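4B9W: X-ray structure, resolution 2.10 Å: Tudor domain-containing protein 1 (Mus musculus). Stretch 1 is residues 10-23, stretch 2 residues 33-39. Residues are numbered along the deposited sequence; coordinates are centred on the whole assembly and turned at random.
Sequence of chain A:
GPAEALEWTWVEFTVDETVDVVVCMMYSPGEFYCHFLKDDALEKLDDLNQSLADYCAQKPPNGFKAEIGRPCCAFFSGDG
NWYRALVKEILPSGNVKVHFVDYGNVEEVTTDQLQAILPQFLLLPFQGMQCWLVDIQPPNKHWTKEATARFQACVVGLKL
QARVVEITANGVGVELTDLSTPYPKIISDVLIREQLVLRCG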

# COMPACT_ATOMS: atom_id res chain seq x y z
N TRP A 10 11.68 11.86 10.72
CA TRP A 10 10.36 12.46 10.61
C TRP A 10 10.21 13.55 11.60
O TRP A 10 11.04 13.69 12.49
CB TRP A 10 9.30 11.42 10.85
CG TRP A 10 9.32 10.37 9.79
CD1 TRP A 10 9.95 9.14 9.83
CD2 TRP A 10 8.70 10.44 8.45
NE1 TRP A 10 9.76 8.46 8.66
CE2 TRP A 10 9.02 9.18 7.79
CE3 TRP A 10 7.94 11.37 7.77
CZ2 TRP A 10 8.58 8.89 6.51
CZ3 TRP A 10 7.53 11.08 6.49
CH2 TRP A 10 7.83 9.87 5.87
N VAL A 11 9.14 14.32 11.47
CA VAL A 11 8.79 15.30 12.48
C VAL A 11 8.47 14.50 13.73
O VAL A 11 7.90 13.41 13.65
CB VAL A 11 7.57 16.17 12.08
CG1 VAL A 11 7.22 17.16 13.19
CG2 VAL A 11 7.86 16.91 10.79
N GLU A 12 8.87 15.03 14.88
CA GLU A 12 8.72 14.33 16.15
C GLU A 12 7.76 15.06 17.06
O GLU A 12 7.70 16.30 17.04
CB GLU A 12 10.10 14.17 16.81
CG GLU A 12 11.05 13.25 16.05
CD GLU A 12 10.57 11.82 16.00
OE1 GLU A 12 9.54 11.54 16.65
OE2 GLU A 12 11.21 10.96 15.35
N PHE A 13 7.02 14.28 17.86
CA PHE A 13 5.98 14.79 18.76
C PHE A 13 6.07 14.26 20.19
O PHE A 13 6.65 13.20 20.45
CB PHE A 13 4.58 14.39 18.24
CG PHE A 13 4.32 14.82 16.83
CD1 PHE A 13 3.86 16.11 16.56
CD2 PHE A 13 4.59 13.97 15.78
CE1 PHE A 13 3.65 16.53 15.27
CE2 PHE A 13 4.37 14.39 14.47
CZ PHE A 13 3.90 15.66 14.22
N THR A 14 5.42 14.98 21.11
CA THR A 14 5.14 14.45 22.43
C THR A 14 3.64 14.10 22.57
O THR A 14 2.77 14.72 21.94
CB THR A 14 5.57 15.41 23.53
OG1 THR A 14 4.81 16.61 23.41
CG2 THR A 14 7.09 15.73 23.44
N VAL A 15 3.36 13.10 23.40
CA VAL A 15 2.00 12.64 23.60
C VAL A 15 1.21 13.81 24.18
O VAL A 15 1.71 14.54 25.04
CB VAL A 15 1.94 11.38 24.49
CG1 VAL A 15 0.51 10.96 24.76
CG2 VAL A 15 2.72 10.24 23.83
N ASP A 16 0.00 14.02 23.65
CA ASP A 16 -0.87 15.17 23.96
C ASP A 16 -0.39 16.54 23.52
O ASP A 16 -1.01 17.55 23.88
CB ASP A 16 -1.26 15.21 25.44
CG ASP A 16 -2.28 14.17 25.78
OD1 ASP A 16 -3.03 13.73 24.87
OD2 ASP A 16 -2.36 13.80 26.98
N GLU A 17 0.66 16.59 22.70
CA GLU A 17 1.05 17.84 22.04
C GLU A 17 -0.11 18.41 21.21
O GLU A 17 -0.78 17.67 20.48
CB GLU A 17 2.26 17.61 21.14
CG GLU A 17 2.82 18.88 20.53
CD GLU A 17 4.07 18.63 19.70
OE1 GLU A 17 4.77 17.60 19.92
OE2 GLU A 17 4.38 19.48 18.85
N THR A 18 -0.36 19.70 21.33
CA THR A 18 -1.35 20.36 20.47
C THR A 18 -0.65 21.30 19.50
O THR A 18 0.20 22.10 19.88
CB THR A 18 -2.42 21.10 21.26
OG1 THR A 18 -1.80 22.12 22.05
CG2 THR A 18 -3.14 20.16 22.16
N VAL A 19 -1.00 21.16 18.23
CA VAL A 19 -0.28 21.80 17.16
C VAL A 19 -1.20 22.01 15.96
O VAL A 19 -2.07 21.19 15.67
CB VAL A 19 0.97 20.96 16.80
CG1 VAL A 19 0.56 19.53 16.52
CG2 VAL A 19 1.74 21.59 15.63
N ASP A 20 -1.04 23.13 15.28
CA ASP A 20 -1.87 23.42 14.12
C ASP A 20 -1.37 22.62 12.92
O ASP A 20 -0.17 22.41 12.74
CB ASP A 20 -1.89 24.92 13.81
CG ASP A 20 -2.72 25.71 14.81
OD1 ASP A 20 -3.70 25.17 15.39
OD2 ASP A 20 -2.39 26.88 15.03
N VAL A 21 -2.33 22.15 12.14
CA VAL A 21 -2.08 21.38 10.94
C VAL A 21 -2.86 21.93 9.76
O VAL A 21 -3.88 22.61 9.91
CB VAL A 21 -2.46 19.90 11.13
CG1 VAL A 21 -1.67 19.28 12.29
CG2 VAL A 21 -3.96 19.73 11.33
N VAL A 22 -2.33 21.65 8.58
CA VAL A 22 -3.05 21.74 7.32
C VAL A 22 -2.89 20.34 6.73
O VAL A 22 -1.79 19.76 6.79
CB VAL A 22 -2.48 22.80 6.34
CG1 VAL A 22 -2.94 24.21 6.72
CG2 VAL A 22 -0.96 22.73 6.27
N VAL A 23 -3.99 19.78 6.24
CA VAL A 23 -3.97 18.46 5.62
C VAL A 23 -3.38 18.61 4.20
O VAL A 23 -3.88 19.38 3.41
CB VAL A 23 -5.39 17.86 5.61
CG1 VAL A 23 -5.42 16.50 4.90
CG2 VAL A 23 -5.92 17.75 7.05
N TYR A 33 -2.55 12.88 5.52
CA TYR A 33 -1.25 13.43 5.76
C TYR A 33 -1.36 14.91 6.09
O TYR A 33 -2.14 15.63 5.47
CB TYR A 33 -0.37 13.19 4.53
CG TYR A 33 0.00 11.74 4.41
CD1 TYR A 33 -0.89 10.82 3.87
CD2 TYR A 33 1.21 11.28 4.88
CE1 TYR A 33 -0.57 9.48 3.78
CE2 TYR A 33 1.54 9.93 4.79
CZ TYR A 33 0.65 9.05 4.25
OH TYR A 33 0.98 7.73 4.16
N CYS A 34 -0.58 15.34 7.08
CA CYS A 34 -0.62 16.73 7.52
C CYS A 34 0.76 17.35 7.53
O CYS A 34 1.75 16.67 7.82
CB CYS A 34 -1.19 16.84 8.94
SG CYS A 34 -2.94 16.44 9.14
N HIS A 35 0.81 18.64 7.21
CA HIS A 35 1.90 19.48 7.63
C HIS A 35 1.58 20.01 9.00
O HIS A 35 0.52 20.62 9.21
CB HIS A 35 2.09 20.63 6.67
CG HIS A 35 2.55 20.21 5.31
ND1 HIS A 35 2.16 20.85 4.18
CD2 HIS A 35 3.39 19.19 4.91
CE1 HIS A 35 2.74 20.27 3.12
NE2 HIS A 35 3.49 19.24 3.57
N PHE A 36 2.49 19.77 9.95
CA PHE A 36 2.40 20.31 11.30
C PHE A 36 3.13 21.67 11.36
O PHE A 36 4.32 21.78 11.02
CB PHE A 36 2.92 19.29 12.31
CG PHE A 36 2.00 18.11 12.49
CD1 PHE A 36 1.85 17.16 11.50
CD2 PHE A 36 1.24 17.98 13.64
CE1 PHE A 36 1.01 16.08 11.67
CE2 PHE A 36 0.37 16.91 13.82
CZ PHE A 36 0.25 15.96 12.84
N LEU A 37 2.38 22.71 11.72
CA LEU A 37 2.88 24.08 11.60
C LEU A 37 3.60 24.46 12.88
O LEU A 37 3.07 25.20 13.73
CB LEU A 37 1.75 25.07 11.28
CG LEU A 37 0.80 24.73 10.13
CD1 LEU A 37 -0.29 25.79 10.03
CD2 LEU A 37 1.53 24.58 8.80
N LYS A 38 4.80 23.90 13.04
CA LYS A 38 5.68 24.25 14.14
C LYS A 38 7.11 24.37 13.62
O LYS A 38 7.40 23.99 12.48
CB LYS A 38 5.59 23.22 15.28
CG LYS A 38 5.88 21.77 14.93
CD LYS A 38 5.96 20.93 16.20
CE LYS A 38 6.55 19.55 15.92
NZ LYS A 38 6.90 18.80 17.17
N ASP A 39 7.98 24.94 14.44
CA ASP A 39 9.40 25.05 14.11
C ASP A 39 9.68 25.65 12.72
O ASP A 39 10.66 25.27 12.08
CB ASP A 39 10.06 23.66 14.21
CG ASP A 39 9.89 23.03 15.58
OD1 ASP A 39 9.98 23.79 16.58
OD2 ASP A 39 9.65 21.80 15.68
O HOH W 1 1.25 24.67 15.59

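The two stretches meet as antiparallel strands that give way, beyond Asp20 and Leu37, to a looser embrace in which side chains do most of the joining. Val22 and His35 form the hydrogen-bonded pair, with Val22 N to His35 O at 3.1 Å and His35 N to Val22 O at 2.9 Å. Leu37 N then reaches Asp20 O at 2.8 Å in a nearly straight bond. A water continues the ladder, accepting from Asp20 N and donating to Leu37 O, so it bridges these two atoms, which are too far apart to bond directly, while the other bond of the pair is made between the chains themselves. At the non-hydrogen-bonded pairs the chains draw close enough for CA-H...O contacts, as between Val21 CA and His35 O at 3.2 Å.

One of the two chief bumps is the ring of Phe36, which lies on the sheet face shared by Val21, Val23 and Cys34. Its hollow is lined by residues of the first stretch. Val21 CG1 sits over one ring face, 3.5 Å from Phe36 CD2 and close to the ring normal, a CH-pi contact. Over the opposite face comes Phe13, whose edge points into the Phe36 ring, with centroids 4.5 Å apart and planes inclined at 60°; Phe13 CE1 approaches Phe36 CD2 to 3.3 Å. Val19 closes the side, its CG1 lying 3.3 Å from Phe36 CD2 near the plane of the ring. The phenyl group is thus held between a methyl and an aromatic edge, with a second valine against its rim. Further along this face the packing is looser: Val21 CB lies 4.0 Å from Cys34 CB, and Val23 CG2 rests 3.9 Å from Cys34 SG.

On the other face, Val22 packs against two residues of the second stretch. Its CG2 is 3.7 Å from His35 CB and 4.0 Å from Leu37 CD2, while the end of the His35 side chain leads away and its NE2 is bonded elsewhere in the structure.

Lys38 makes the second projection. With chi2 to chi4 all t, its extended chain runs past Val11, whose CG1 touches Lys38 CE at 3.7 Å, and delivers the ammonium group to Glu12 and Glu17, beside the Phe13 ring. There Lys38 NZ donates to Glu12 O at 2.6 Å and to Glu17 OE2 at 3.1 Å, the latter also a salt bridge. Glu17 is the last residue of a type II turn from Thr14, closed by Glu17 N to Thr14 O at 2.9 Å. Glu17 OE1 accepts from Thr14 N at 3.0 Å, so its carboxylate braces the turn as well as binding the lysine.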